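Local structure of yersinopine dehydrogenase (Yersinia pestis, 6C4M) at residues S167-T172 with K207-R212; Q211-A216 with H237-L242; L72-T77 with Y202-K207; S134-S139 with I163-Y168. The protein catalyses the NADPH-dependent reductive condensation of pyruvate with an amino acid-derived intermediate, the last step in making the metallophore yersinopine. All blocks are in the same frame, centred on the assembly; numbering follows the deposited sequence.

Contact 1: residues S167-T172 with K207-R212; sequences SYYADT and KAFKQR. With NAP (NADP nicotinamide-adenine-dinucleotide phosphate), chain B.
Ala170 and Phe209 sit opposite each other as a non-hydrogen-bonded pair in an antiparallel beta ladder, where the short strand 170-173 runs beside part of the long strand 203-217 and presents its own backbone to NADP. Three backbone hydrogen bonds tie the segments together: Lys210 N to Tyr169 O, Asp171 N to Ala208 O and Lys207 N to Asp171 O. The first, 2.9 Å from Lys210 N to Tyr169 O, is almost straight at 176°.

Apolar contact gathers round the Phe209 ring. Its CD1 meets Ala170 CB at 3.7 Å, and the same atom lies at the edge of the Tyr169 ring, 4.3 Å from Tyr169 CD1. Beyond these segments Phe209 stacks on His237, while Tyr169 OH is hydrogen-bonded to Asp40.

The charged pair is looser. Asp171 has CG anti to its backbone N (chi1 -175°), and the Lys207 chain comes across it at a slant, leaving a long salt bridge of 3.8 Å between Asp171 OD2 and Lys207 NZ. The carboxylate's stronger partner lies outside the segments: Asp171 OD1 forms a salt bridge with Lys173.

Within these segments the hydrogen bonds to the cofactor come from Thr172. Thr172 N donates to NADP O7N at 2.9 Å, and NADP N7N donates to Thr172 O at 3.0 Å, a two-point grip that fixes the rotation of the carboxamide. Alongside lies the Tyr168 ring, whose CD2 is 3.6 Å from NADP C7N and whose OH shares a 2.8 Å hydrogen bond with Thr172 OG1.

Contact 2: residues Q211-A216 with H237-L242; sequences QRIYLA and HHIDTL
Arg212, Ile213 and Tyr214 pair with Asp240, Thr241 and Leu242 in a parallel beta ladder, the two strands of a beta-alpha-beta crossover whose connection is helix 225-235. Four backbone hydrogen bonds zip it: Asp240 N to Gln211 O, Ile213 N to Asp240 O, Leu242 N to Ile213 O and Leu215 N to Leu242 O. Ile213 thus both donates and accepts, spanning 2.9 Å from its N to Asp240 O.

On the face carrying Arg212, Tyr214 and Leu242, the leucine fits between two unlike neighbours. Its CD2 presses to 3.4 Å from Tyr214 CE2, the two side chains running alongside each other in the same direction. Leu242 CD1 approaches the edge of the Arg212 guanidinium in its plane, 3.8 Å from NH1. The Arg212 chain bends at chi3 (86°), before NE, and NH1 ends beside Asp240 OD2. There it forms a salt bridge, 3.3 Å from Arg212 NH1 to Asp240 OD2, but the hydrogen bond within it is weak and bent to 121°. Ile213 CG1 and Ile239 CG2 touch at 3.9 Å toward the other face.

His238, with positive phi, is the C-prime residue of the Schellman motif that ends helix 225-235 and turns the chain into strand 240-243. Leu215, Ile239 and Thr241 pack on that helix, Ile213 and Leu215 also touch strand 161-165, and Tyr214 OH is hydrogen-bonded to Asp328 of helix 321-329.

Contact 3: residues L72-T77 with Y202-K207; sequences LYLQGT and YRAYTK
Tyr73 to Gly76 run parallel to Arg203 to Thr206, the strand axes 4.6 Å apart at closest approach and 23° from alignment, joined by the hydrogen bonds Tyr73 N to Tyr202 O, Ala204 N to Tyr73 O, Gln75 N to Ala204 O and Thr206 N to Gln75 O. The Tyr73 and Tyr202 side chains flank each other, and Tyr73 CD2 reaches the edge of the Tyr202 ring, 4.0 Å from its CD1. Leu72 CD2 packs at 3.9 Å against Tyr202 CB.

Leu74 turns its CG anti to the backbone N (chi1 173°), and its CD1 rests 3.5 Å from Thr206 OG1. Strand 71-76, with strand 87-90 antiparallel to it, extends the mixed sheet beyond strand 203-217, and Leu72, Leu74 and Ala204 pack on helix 32-44, which carries the NADP-binding residue Ala33. Thr206 OG1 is hydrogen-bonded to Gln36 of that helix and to Thr172 OG1, a second-shell link to a residue that binds the cofactor.

At the far end, Thr77 CB lies in the plane of the Tyr205 ring at its edge, 4.0 Å from CD2. The Thr77 and Lys207 side chains lie alongside each other, CG2 of Thr77 3.7 Å from CG of Lys207.

Contact 4: residues S134-S139 with I163-Y168; sequences SVILLS and ISLSSY. With NAP (NADP nicotinamide-adenine-dinucleotide phosphate), chain B.
Leu138 and Tyr168 lie next to each other, their side chains extending the same way, where two parallel strands end and the chain meets NADP. Leu138 has CG anti to its backbone N (chi1 -177°), and its CD2 then comes to 3.9 Å from Tyr168 CD1. The other ring carbon next to CG of Tyr168, CD2, is on the nicotinamide side, which leaves the tyrosine wedged between leucine and cofactor.

Leu165 slants across both Ile136 and Leu138. Its CD1 meets Ile136 CG2 at 3.9 Å and Leu138 CD1 at 4.1 Å, while its CB lies 3.5 Å from both Leu137 O and Leu138 O. On the reverse face of the sheet, Leu137 CD1 touches Ser164 OG at 3.5 Å; that hydroxyl is buried but satisfied by Glu251 and Ser140.

Ile136, Leu137, Ser164 and Leu165 project from the parallel strands 134-137 and 161-165 of a beta-alpha-beta unit, connected by helix 144-154. The backbone bonds Ile163 N to Val135 O, Leu137 N to Ile163 O and Leu165 N to Leu137 O hold the strands in step. The middle one is short, 2.7 Å from Leu137 N to Ile163 O.

Past the strand ends, Ser139 and Tyr168 meet the nicotinamide ribose through CB, by van der Waals contact: Ser139 CB lies 3.3 Å from NADP O3D, and Tyr168 CB 3.5 Å from NADP O4D. With Ile136, Leu138, Leu165 and Tyr168 packed carbon to carbon, the chemistry is mainly apolar and shapes the pocket by contact, whereas cofactor hydrogen bonds come from residues such as Asn53, Lys58 and the amide of Thr172.

Contacts 1, 2 and 3 all use the long strand 203-217, which pairs in turn with strands 71-76, 170-173 and 240-243 of one mixed sheet; contact 4 joins that sheet through strand 161-165, antiparallel to the same long strand. The centres of contacts 3 and 2 are about 21 Å apart, with contact 1 between them along the strand, sharing Lys207 with one and Gln211 and Arg212 with the other. In sequence, strand 71-76 comes first, then 134-137, 161-165, 170-173, 203-217 and finally 240-243. Contacts 4 and 1 share Ser167 and Tyr168, so the turn between consecutive strands lines the nicotinamide end of the NADP site.

Contact 1: residues S167-T172 with K207-R212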
# COMPACT_ATOMS: atom_id res chain seq x y z
N SER A 167 22.64 -16.86 1.21
CA SER A 167 21.37 -17.41 1.64
C SER A 167 21.20 -18.77 1.00
O SER A 167 21.93 -19.14 0.07
CB SER A 167 20.20 -16.50 1.27
OG SER A 167 19.94 -16.52 -0.13
N TYR A 168 20.23 -19.53 1.52
CA TYR A 168 19.84 -20.74 0.82
C TYR A 168 19.34 -20.35 -0.56
O TYR A 168 18.78 -19.26 -0.76
CB TYR A 168 18.77 -21.50 1.61
CG TYR A 168 18.22 -22.69 0.87
CD1 TYR A 168 19.07 -23.71 0.43
CD2 TYR A 168 16.85 -22.80 0.61
CE1 TYR A 168 18.57 -24.78 -0.28
CE2 TYR A 168 16.34 -23.88 -0.09
CZ TYR A 168 17.20 -24.87 -0.53
OH TYR A 168 16.68 -25.95 -1.22
N TYR A 169 19.59 -21.22 -1.54
CA TYR A 169 19.46 -20.84 -2.95
C TYR A 169 18.08 -21.15 -3.54
O TYR A 169 17.90 -21.02 -4.77
CB TYR A 169 20.56 -21.52 -3.78
CG TYR A 169 20.60 -23.02 -3.73
CD1 TYR A 169 19.84 -23.79 -4.61
CD2 TYR A 169 21.46 -23.69 -2.84
CE1 TYR A 169 19.91 -25.21 -4.57
CE2 TYR A 169 21.53 -25.06 -2.80
CZ TYR A 169 20.77 -25.83 -3.65
OH TYR A 169 20.90 -27.22 -3.59
N ALA A 170 17.10 -21.50 -2.72
CA ALA A 170 15.80 -21.87 -3.22
C ALA A 170 14.72 -21.61 -2.18
O ALA A 170 14.98 -21.10 -1.08
CB ALA A 170 15.78 -23.34 -3.62
N ASP A 171 13.51 -22.04 -2.53
CA ASP A 171 12.33 -22.06 -1.67
C ASP A 171 11.83 -23.50 -1.65
O ASP A 171 11.27 -23.98 -2.65
CB ASP A 171 11.28 -21.11 -2.23
CG ASP A 171 10.06 -20.98 -1.33
OD1 ASP A 171 9.75 -21.91 -0.56
OD2 ASP A 171 9.41 -19.92 -1.40
N THR A 172 12.02 -24.18 -0.53
CA THR A 172 11.78 -25.62 -0.45
C THR A 172 11.03 -25.95 0.83
O THR A 172 11.38 -25.44 1.90
CB THR A 172 13.10 -26.42 -0.48
OG1 THR A 172 13.89 -26.02 -1.61
CG2 THR A 172 12.81 -27.93 -0.56
N LYS A 207 9.61 -24.65 -5.01
CA LYS A 207 8.73 -23.75 -5.77
C LYS A 207 9.49 -22.77 -6.64
O LYS A 207 8.93 -22.28 -7.63
CB LYS A 207 7.86 -22.94 -4.80
CG LYS A 207 6.84 -23.74 -4.02
CD LYS A 207 6.52 -23.13 -2.62
CE LYS A 207 6.17 -21.65 -2.69
NZ LYS A 207 5.77 -21.11 -1.35
N ALA A 208 10.74 -22.47 -6.30
CA ALA A 208 11.47 -21.40 -6.98
C ALA A 208 12.94 -21.49 -6.61
O ALA A 208 13.30 -21.97 -5.53
CB ALA A 208 10.88 -20.04 -6.59
N PHE A 209 13.79 -21.02 -7.53
CA PHE A 209 15.21 -20.86 -7.28
C PHE A 209 15.57 -19.38 -7.26
O PHE A 209 14.95 -18.57 -7.96
CB PHE A 209 16.04 -21.60 -8.34
CG PHE A 209 15.90 -23.10 -8.27
CD1 PHE A 209 16.50 -23.82 -7.25
CD2 PHE A 209 15.15 -23.79 -9.20
CE1 PHE A 209 16.36 -25.19 -7.18
CE2 PHE A 209 14.99 -25.15 -9.14
CZ PHE A 209 15.60 -25.86 -8.13
N LYS A 210 16.56 -19.02 -6.45
CA LYS A 210 17.04 -17.64 -6.41
C LYS A 210 17.77 -17.32 -7.71
O LYS A 210 18.25 -18.20 -8.41
CB LYS A 210 17.97 -17.41 -5.22
CG LYS A 210 17.35 -17.64 -3.82
CD LYS A 210 16.37 -16.60 -3.39
CE LYS A 210 15.84 -16.96 -2.00
NZ LYS A 210 14.63 -16.12 -1.61
N GLN A 211 17.89 -16.02 -8.02
CA GLN A 211 18.61 -15.63 -9.24
C GLN A 211 20.12 -15.53 -9.01
O GLN A 211 20.90 -15.85 -9.92
CB GLN A 211 18.08 -14.31 -9.81
CG GLN A 211 17.98 -13.15 -8.84
CD GLN A 211 17.25 -11.93 -9.44
OE1 GLN A 211 16.32 -11.39 -8.84
NE2 GLN A 211 17.69 -11.51 -10.62
N ARG A 212 20.56 -15.09 -7.83
CA ARG A 212 21.98 -15.15 -7.53
C ARG A 212 22.23 -15.36 -6.04
O ARG A 212 21.37 -15.08 -5.19
CB ARG A 212 22.72 -13.90 -8.04
CG ARG A 212 22.38 -12.57 -7.42
CD ARG A 212 23.06 -11.46 -8.27
NE ARG A 212 22.22 -11.06 -9.41
CZ ARG A 212 22.41 -11.36 -10.69
NH1 ARG A 212 23.46 -12.07 -11.10
NH2 ARG A 212 21.52 -10.92 -11.58
PA NAP B . 15.06 -25.56 9.11
O1A NAP B . 15.85 -24.30 9.02
O2A NAP B . 13.63 -25.31 9.64
O5B NAP B . 15.88 -26.59 10.09
C5B NAP B . 17.05 -27.19 9.49
C4B NAP B . 17.65 -28.16 10.52
O4B NAP B . 18.00 -27.32 11.77
C3B NAP B . 16.81 -29.06 10.89
O3B NAP B . 17.48 -30.33 11.14
C2B NAP B . 16.20 -28.52 12.32
O2B NAP B . 15.75 -29.66 13.13
C1B NAP B . 17.17 -27.92 12.91
N9A NAP B . 16.60 -26.77 13.60
C8A NAP B . 15.74 -25.78 13.27
N7A NAP B . 15.62 -25.04 14.38
C5A NAP B . 16.40 -25.59 15.36
C6A NAP B . 16.57 -25.15 16.65
N6A NAP B . 16.05 -24.05 17.46
N1A NAP B . 17.39 -25.84 17.47
C2A NAP B . 18.05 -26.95 17.02
N3A NAP B . 17.87 -27.38 15.74
C4A NAP B . 17.03 -26.68 14.90
O3 NAP B . 14.96 -26.19 7.58
PN NAP B . 15.40 -25.57 6.15
O1N NAP B . 15.87 -26.72 5.38
O2N NAP B . 14.12 -24.92 5.57
O5D NAP B . 16.56 -24.36 6.21
C5D NAP B . 17.96 -24.66 6.00
C4D NAP B . 18.71 -23.32 6.10
O4D NAP B . 18.22 -22.34 4.94
C3D NAP B . 18.49 -22.65 7.22
O3D NAP B . 19.73 -21.81 7.45
C2D NAP B . 17.35 -21.67 6.94
O2D NAP B . 17.54 -20.56 7.69
C1D NAP B . 17.62 -21.31 5.46
N1N NAP B . 16.41 -21.01 4.66
C2N NAP B . 15.71 -21.98 4.03
C3N NAP B . 14.59 -21.62 3.25
C7N NAP B . 13.76 -22.69 2.52
O7N NAP B . 13.16 -22.44 1.55
N7N NAP B . 13.75 -24.02 3.08
C4N NAP B . 14.20 -20.31 3.15
C5N NAP B . 14.90 -19.36 3.78
C6N NAP B . 16.02 -19.70 4.54
P2B NAP B . 14.18 -30.29 12.91
O1X NAP B . 13.23 -29.40 13.68
O2X NAP B . 13.82 -30.28 11.46
O3X NAP B . 14.14 -31.68 13.50

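Contact 2: residues Q211-A216 with H237-L242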
# COMPACT_ATOMS: atom_id res chain seq x y z
N GLN A 211 17.89 -16.02 -8.02
CA GLN A 211 18.61 -15.63 -9.24
C GLN A 211 20.12 -15.53 -9.01
O GLN A 211 20.90 -15.85 -9.92
CB GLN A 211 18.08 -14.31 -9.81
CG GLN A 211 17.98 -13.15 -8.84
CD GLN A 211 17.25 -11.93 -9.44
OE1 GLN A 211 16.32 -11.39 -8.84
NE2 GLN A 211 17.69 -11.51 -10.62
N ARG A 212 20.56 -15.09 -7.83
CA ARG A 212 21.98 -15.15 -7.53
C ARG A 212 22.23 -15.36 -6.04
O ARG A 212 21.37 -15.08 -5.19
CB ARG A 212 22.72 -13.90 -8.04
CG ARG A 212 22.38 -12.57 -7.42
CD ARG A 212 23.06 -11.46 -8.27
NE ARG A 212 22.22 -11.06 -9.41
CZ ARG A 212 22.41 -11.36 -10.69
NH1 ARG A 212 23.46 -12.07 -11.10
NH2 ARG A 212 21.52 -10.92 -11.58
N ILE A 213 23.41 -15.90 -5.76
CA ILE A 213 23.93 -16.12 -4.43
C ILE A 213 25.32 -15.51 -4.39
O ILE A 213 26.09 -15.62 -5.35
CB ILE A 213 23.99 -17.62 -4.09
CG1 ILE A 213 22.60 -18.26 -4.10
CG2 ILE A 213 24.65 -17.82 -2.77
CD1 ILE A 213 21.62 -17.67 -3.09
N TYR A 214 25.64 -14.87 -3.28
CA TYR A 214 26.97 -14.33 -3.05
C TYR A 214 27.72 -15.32 -2.18
O TYR A 214 27.16 -15.85 -1.22
CB TYR A 214 26.89 -12.97 -2.36
CG TYR A 214 26.25 -11.90 -3.19
CD1 TYR A 214 24.88 -11.73 -3.19
CD2 TYR A 214 27.02 -11.06 -3.99
CE1 TYR A 214 24.28 -10.75 -3.96
CE2 TYR A 214 26.42 -10.07 -4.77
CZ TYR A 214 25.05 -9.92 -4.73
OH TYR A 214 24.46 -8.97 -5.50
N LEU A 215 28.98 -15.61 -2.51
CA LEU A 215 29.73 -16.48 -1.63
C LEU A 215 31.19 -16.07 -1.59
O LEU A 215 31.66 -15.25 -2.39
CB LEU A 215 29.54 -17.94 -2.03
CG LEU A 215 29.95 -18.41 -3.42
CD1 LEU A 215 31.39 -18.34 -3.58
CD2 LEU A 215 29.49 -19.85 -3.64
N ALA A 216 31.91 -16.66 -0.64
CA ALA A 216 33.33 -16.40 -0.44
C ALA A 216 33.89 -17.47 0.49
O ALA A 216 33.15 -18.09 1.26
CB ALA A 216 33.57 -15.01 0.16
N HIS A 237 20.48 -24.92 -11.93
CA HIS A 237 19.22 -24.22 -11.76
C HIS A 237 19.32 -22.77 -12.21
O HIS A 237 18.45 -21.95 -11.90
CB HIS A 237 18.75 -24.31 -10.31
CG HIS A 237 18.58 -25.71 -9.83
ND1 HIS A 237 17.68 -26.59 -10.39
CD2 HIS A 237 19.25 -26.42 -8.88
CE1 HIS A 237 17.77 -27.76 -9.79
NE2 HIS A 237 18.72 -27.69 -8.88
N HIS A 238 20.37 -22.44 -12.96
CA HIS A 238 20.56 -21.12 -13.54
C HIS A 238 20.77 -20.06 -12.48
O HIS A 238 20.48 -18.89 -12.69
CB HIS A 238 19.38 -20.73 -14.45
CG HIS A 238 19.13 -21.73 -15.53
ND1 HIS A 238 20.10 -22.59 -15.98
CD2 HIS A 238 18.01 -22.03 -16.22
CE1 HIS A 238 19.60 -23.37 -16.92
NE2 HIS A 238 18.33 -23.05 -17.08
N ILE A 239 21.28 -20.49 -11.33
CA ILE A 239 21.59 -19.59 -10.24
C ILE A 239 22.98 -19.03 -10.48
O ILE A 239 23.96 -19.79 -10.58
CB ILE A 239 21.52 -20.33 -8.89
CG1 ILE A 239 20.12 -20.91 -8.69
CG2 ILE A 239 21.92 -19.42 -7.74
CD1 ILE A 239 20.11 -22.06 -7.69
N ASP A 240 23.10 -17.72 -10.53
CA ASP A 240 24.42 -17.12 -10.64
C ASP A 240 25.12 -17.12 -9.29
O ASP A 240 24.50 -16.96 -8.24
CB ASP A 240 24.31 -15.69 -11.17
CG ASP A 240 23.87 -15.66 -12.62
OD1 ASP A 240 24.23 -16.61 -13.35
OD2 ASP A 240 23.16 -14.71 -13.01
N THR A 241 26.43 -17.29 -9.34
CA THR A 241 27.27 -17.24 -8.15
C THR A 241 28.24 -16.08 -8.29
O THR A 241 28.91 -15.93 -9.31
CB THR A 241 28.02 -18.55 -7.97
OG1 THR A 241 28.67 -18.92 -9.20
CG2 THR A 241 27.03 -19.63 -7.56
N LEU A 242 28.29 -15.25 -7.27
CA LEU A 242 29.09 -14.03 -7.29
C LEU A 242 30.11 -14.07 -6.16
O LEU A 242 29.72 -14.01 -4.98
CB LEU A 242 28.20 -12.81 -7.16
CG LEU A 242 27.53 -12.19 -8.40
CD1 LEU A 242 26.51 -13.12 -9.01
CD2 LEU A 242 26.86 -10.88 -8.00

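Contact 3: residues L72-T77 with Y202-K207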
# COMPACT_ATOMS: atom_id res chain seq x y z
N LEU A 72 15.42 -40.05 -0.19
CA LEU A 72 14.69 -38.80 -0.11
C LEU A 72 14.08 -38.49 -1.48
O LEU A 72 14.60 -38.90 -2.52
CB LEU A 72 15.60 -37.66 0.33
CG LEU A 72 16.40 -37.94 1.59
CD1 LEU A 72 17.37 -36.81 1.85
CD2 LEU A 72 15.42 -38.12 2.74
N TYR A 73 12.98 -37.74 -1.46
CA TYR A 73 12.19 -37.43 -2.65
C TYR A 73 11.99 -35.93 -2.77
O TYR A 73 11.76 -35.24 -1.76
CB TYR A 73 10.83 -38.13 -2.59
CG TYR A 73 10.95 -39.64 -2.63
CD1 TYR A 73 11.05 -40.32 -3.84
CD2 TYR A 73 10.98 -40.38 -1.46
CE1 TYR A 73 11.18 -41.69 -3.88
CE2 TYR A 73 11.10 -41.77 -1.49
CZ TYR A 73 11.19 -42.41 -2.71
OH TYR A 73 11.32 -43.78 -2.76
N LEU A 74 12.07 -35.43 -4.00
CA LEU A 74 11.96 -34.01 -4.29
C LEU A 74 11.13 -33.80 -5.55
O LEU A 74 11.22 -34.58 -6.51
CB LEU A 74 13.33 -33.35 -4.49
CG LEU A 74 13.40 -31.89 -4.98
CD1 LEU A 74 13.07 -30.87 -3.90
CD2 LEU A 74 14.80 -31.64 -5.52
N GLN A 75 10.34 -32.74 -5.56
CA GLN A 75 9.58 -32.33 -6.73
C GLN A 75 9.78 -30.85 -7.01
O GLN A 75 9.81 -30.03 -6.08
CB GLN A 75 8.08 -32.62 -6.57
CG GLN A 75 7.77 -34.10 -6.45
CD GLN A 75 6.31 -34.41 -6.69
OE1 GLN A 75 5.97 -35.40 -7.36
NE2 GLN A 75 5.42 -33.57 -6.16
N GLY A 76 9.93 -30.52 -8.28
CA GLY A 76 9.91 -29.15 -8.70
C GLY A 76 8.50 -28.68 -9.03
O GLY A 76 7.66 -29.46 -9.47
N THR A 77 8.28 -27.39 -8.85
CA THR A 77 6.94 -26.84 -8.79
C THR A 77 6.97 -25.42 -9.34
O THR A 77 7.98 -24.71 -9.20
CB THR A 77 6.45 -26.92 -7.34
OG1 THR A 77 5.63 -28.08 -7.20
CG2 THR A 77 5.71 -25.70 -6.91
N TYR A 202 10.74 -37.01 4.52
CA TYR A 202 11.62 -37.46 3.45
C TYR A 202 11.14 -37.01 2.07
O TYR A 202 11.65 -37.50 1.06
CB TYR A 202 11.73 -38.98 3.50
CG TYR A 202 10.38 -39.65 3.53
CD1 TYR A 202 9.73 -39.99 2.35
CD2 TYR A 202 9.75 -39.92 4.74
CE1 TYR A 202 8.47 -40.59 2.38
CE2 TYR A 202 8.50 -40.52 4.77
CZ TYR A 202 7.87 -40.85 3.60
OH TYR A 202 6.64 -41.45 3.66
N ARG A 203 10.17 -36.09 2.01
CA ARG A 203 9.60 -35.57 0.77
C ARG A 203 9.58 -34.05 0.84
O ARG A 203 9.07 -33.49 1.81
CB ARG A 203 8.17 -36.06 0.54
CG ARG A 203 8.01 -37.51 0.22
CD ARG A 203 6.54 -37.84 -0.03
NE ARG A 203 6.33 -39.29 -0.12
CZ ARG A 203 5.16 -39.89 0.03
NH1 ARG A 203 4.05 -39.18 0.27
NH2 ARG A 203 5.09 -41.22 -0.07
N ALA A 204 10.09 -33.40 -0.19
CA ALA A 204 10.09 -31.94 -0.24
C ALA A 204 9.70 -31.50 -1.63
O ALA A 204 9.63 -32.29 -2.57
CB ALA A 204 11.44 -31.35 0.14
N TYR A 205 9.43 -30.20 -1.75
CA TYR A 205 9.14 -29.64 -3.06
C TYR A 205 9.71 -28.24 -3.11
O TYR A 205 9.71 -27.51 -2.11
CB TYR A 205 7.63 -29.65 -3.37
CG TYR A 205 6.85 -28.56 -2.70
CD1 TYR A 205 6.56 -28.63 -1.35
CD2 TYR A 205 6.37 -27.47 -3.42
CE1 TYR A 205 5.82 -27.62 -0.71
CE2 TYR A 205 5.63 -26.46 -2.80
CZ TYR A 205 5.36 -26.54 -1.45
OH TYR A 205 4.65 -25.55 -0.83
N THR A 206 10.25 -27.89 -4.26
CA THR A 206 10.89 -26.61 -4.45
C THR A 206 10.05 -25.83 -5.45
O THR A 206 9.83 -26.29 -6.57
CB THR A 206 12.32 -26.78 -4.94
OG1 THR A 206 13.10 -27.40 -3.90
CG2 THR A 206 12.92 -25.42 -5.29
N LYS A 207 9.61 -24.65 -5.01
CA LYS A 207 8.73 -23.75 -5.77
C LYS A 207 9.49 -22.77 -6.64
O LYS A 207 8.93 -22.28 -7.63
CB LYS A 207 7.86 -22.94 -4.80
CG LYS A 207 6.84 -23.74 -4.02
CD LYS A 207 6.52 -23.13 -2.62
CE LYS A 207 6.17 -21.65 -2.69
NZ LYS A 207 5.77 -21.11 -1.35

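Contact 4: residues S134-S139 with I163-Y168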
# COMPACT_ATOMS: atom_id res chain seq x y z
N SER A 134 36.49 -29.11 3.66
CA SER A 134 35.68 -27.91 3.53
C SER A 134 34.47 -27.94 4.45
O SER A 134 33.88 -28.99 4.74
CB SER A 134 35.23 -27.73 2.08
OG SER A 134 34.42 -28.82 1.71
N VAL A 135 34.10 -26.75 4.90
CA VAL A 135 32.89 -26.53 5.67
C VAL A 135 32.10 -25.43 4.99
O VAL A 135 32.60 -24.31 4.85
CB VAL A 135 33.22 -26.14 7.12
CG1 VAL A 135 31.97 -25.74 7.83
CG2 VAL A 135 33.92 -27.32 7.82
N ILE A 136 30.89 -25.74 4.56
CA ILE A 136 30.05 -24.81 3.81
C ILE A 136 28.90 -24.37 4.69
O ILE A 136 28.22 -25.20 5.30
CB ILE A 136 29.54 -25.45 2.51
CG1 ILE A 136 30.74 -25.92 1.64
CG2 ILE A 136 28.69 -24.47 1.72
CD1 ILE A 136 30.35 -26.76 0.46
N LEU A 137 28.65 -23.05 4.73
CA LEU A 137 27.58 -22.44 5.51
C LEU A 137 26.44 -22.14 4.53
O LEU A 137 26.50 -21.20 3.73
CB LEU A 137 28.13 -21.22 6.25
CG LEU A 137 29.40 -21.48 7.09
CD1 LEU A 137 29.76 -20.27 7.89
CD2 LEU A 137 29.30 -22.70 8.00
N LEU A 138 25.41 -23.00 4.57
CA LEU A 138 24.41 -23.01 3.52
C LEU A 138 23.61 -21.71 3.50
O LEU A 138 23.27 -21.21 2.42
CB LEU A 138 23.49 -24.22 3.68
CG LEU A 138 22.41 -24.39 2.58
CD1 LEU A 138 23.03 -24.73 1.24
CD2 LEU A 138 21.43 -25.49 2.96
N SER A 139 23.29 -21.15 4.67
CA SER A 139 22.55 -19.88 4.76
C SER A 139 23.14 -19.07 5.91
O SER A 139 22.63 -19.07 7.03
CB SER A 139 21.06 -20.09 4.94
OG SER A 139 20.40 -18.84 4.76
N ILE A 163 33.33 -21.71 3.54
CA ILE A 163 32.56 -21.01 2.52
C ILE A 163 31.21 -20.60 3.11
O ILE A 163 30.43 -21.45 3.55
CB ILE A 163 32.38 -21.88 1.26
CG1 ILE A 163 33.73 -22.09 0.55
CG2 ILE A 163 31.42 -21.21 0.31
CD1 ILE A 163 33.67 -23.05 -0.58
N SER A 164 30.96 -19.30 3.11
CA SER A 164 29.65 -18.72 3.41
C SER A 164 28.86 -18.42 2.14
O SER A 164 29.35 -17.72 1.25
CB SER A 164 29.80 -17.41 4.19
OG SER A 164 30.01 -17.62 5.56
N LEU A 165 27.64 -18.95 2.07
CA LEU A 165 26.65 -18.56 1.08
C LEU A 165 25.72 -17.53 1.70
O LEU A 165 25.28 -17.69 2.84
CB LEU A 165 25.85 -19.77 0.60
CG LEU A 165 26.69 -20.87 -0.07
CD1 LEU A 165 25.99 -22.19 0.04
CD2 LEU A 165 26.94 -20.51 -1.51
N SER A 166 25.39 -16.49 0.91
CA SER A 166 24.58 -15.38 1.41
C SER A 166 23.20 -15.84 1.86
O SER A 166 22.64 -15.29 2.81
CB SER A 166 24.45 -14.30 0.35
OG SER A 166 24.01 -14.83 -0.90
N SER A 167 22.64 -16.86 1.21
CA SER A 167 21.37 -17.41 1.64
C SER A 167 21.20 -18.77 1.00
O SER A 167 21.93 -19.14 0.07
CB SER A 167 20.20 -16.50 1.27
OG SER A 167 19.94 -16.52 -0.13
N TYR A 168 20.23 -19.53 1.52
CA TYR A 168 19.84 -20.74 0.82
C TYR A 168 19.34 -20.35 -0.56
O TYR A 168 18.78 -19.26 -0.76
CB TYR A 168 18.77 -21.50 1.61
CG TYR A 168 18.22 -22.69 0.87
CD1 TYR A 168 19.07 -23.71 0.43
CD2 TYR A 168 16.85 -22.80 0.61
CE1 TYR A 168 18.57 -24.78 -0.28
CE2 TYR A 168 16.34 -23.88 -0.09
CZ TYR A 168 17.20 -24.87 -0.53
OH TYR A 168 16.68 -25.95 -1.22
PA NAP B . 15.06 -25.56 9.11
O1A NAP B . 15.85 -24.30 9.02
O2A NAP B . 13.63 -25.31 9.64
O5B NAP B . 15.88 -26.59 10.09
C5B NAP B . 17.05 -27.19 9.49
C4B NAP B . 17.65 -28.16 10.52
O4B NAP B . 18.00 -27.32 11.77
C3B NAP B . 16.81 -29.06 10.89
O3B NAP B . 17.48 -30.33 11.14
C2B NAP B . 16.20 -28.52 12.32
O2B NAP B . 15.75 -29.66 13.13
C1B NAP B . 17.17 -27.92 12.91
N9A NAP B . 16.60 -26.77 13.60
C8A NAP B . 15.74 -25.78 13.27
N7A NAP B . 15.62 -25.04 14.38
C5A NAP B . 16.40 -25.59 15.36
C6A NAP B . 16.57 -25.15 16.65
N6A NAP B . 16.05 -24.05 17.46
N1A NAP B . 17.39 -25.84 17.47
C2A NAP B . 18.05 -26.95 17.02
N3A NAP B . 17.87 -27.38 15.74
C4A NAP B . 17.03 -26.68 14.90
O3 NAP B . 14.96 -26.19 7.58
PN NAP B . 15.40 -25.57 6.15
O1N NAP B . 15.87 -26.72 5.38
O2N NAP B . 14.12 -24.92 5.57
O5D NAP B . 16.56 -24.36 6.21
C5D NAP B . 17.96 -24.66 6.00
C4D NAP B . 18.71 -23.32 6.10
O4D NAP B . 18.22 -22.34 4.94
C3D NAP B . 18.49 -22.65 7.22
O3D NAP B . 19.73 -21.81 7.45
C2D NAP B . 17.35 -21.67 6.94
O2D NAP B . 17.54 -20.56 7.69
C1D NAP B . 17.62 -21.31 5.46
N1N NAP B . 16.41 -21.01 4.66
C2N NAP B . 15.71 -21.98 4.03
C3N NAP B . 14.59 -21.62 3.25
C7N NAP B . 13.76 -22.69 2.52
O7N NAP B . 13.16 -22.44 1.55
N7N NAP B . 13.75 -24.02 3.08
C4N NAP B . 14.20 -20.31 3.15
C5N NAP B . 14.90 -19.36 3.78
C6N NAP B . 16.02 -19.70 4.54
P2B NAP B . 14.18 -30.29 12.91
O1X NAP B . 13.23 -29.40 13.68
O2X NAP B . 13.82 -30.28 11.46
O3X NAP B . 14.14 -31.68 13.50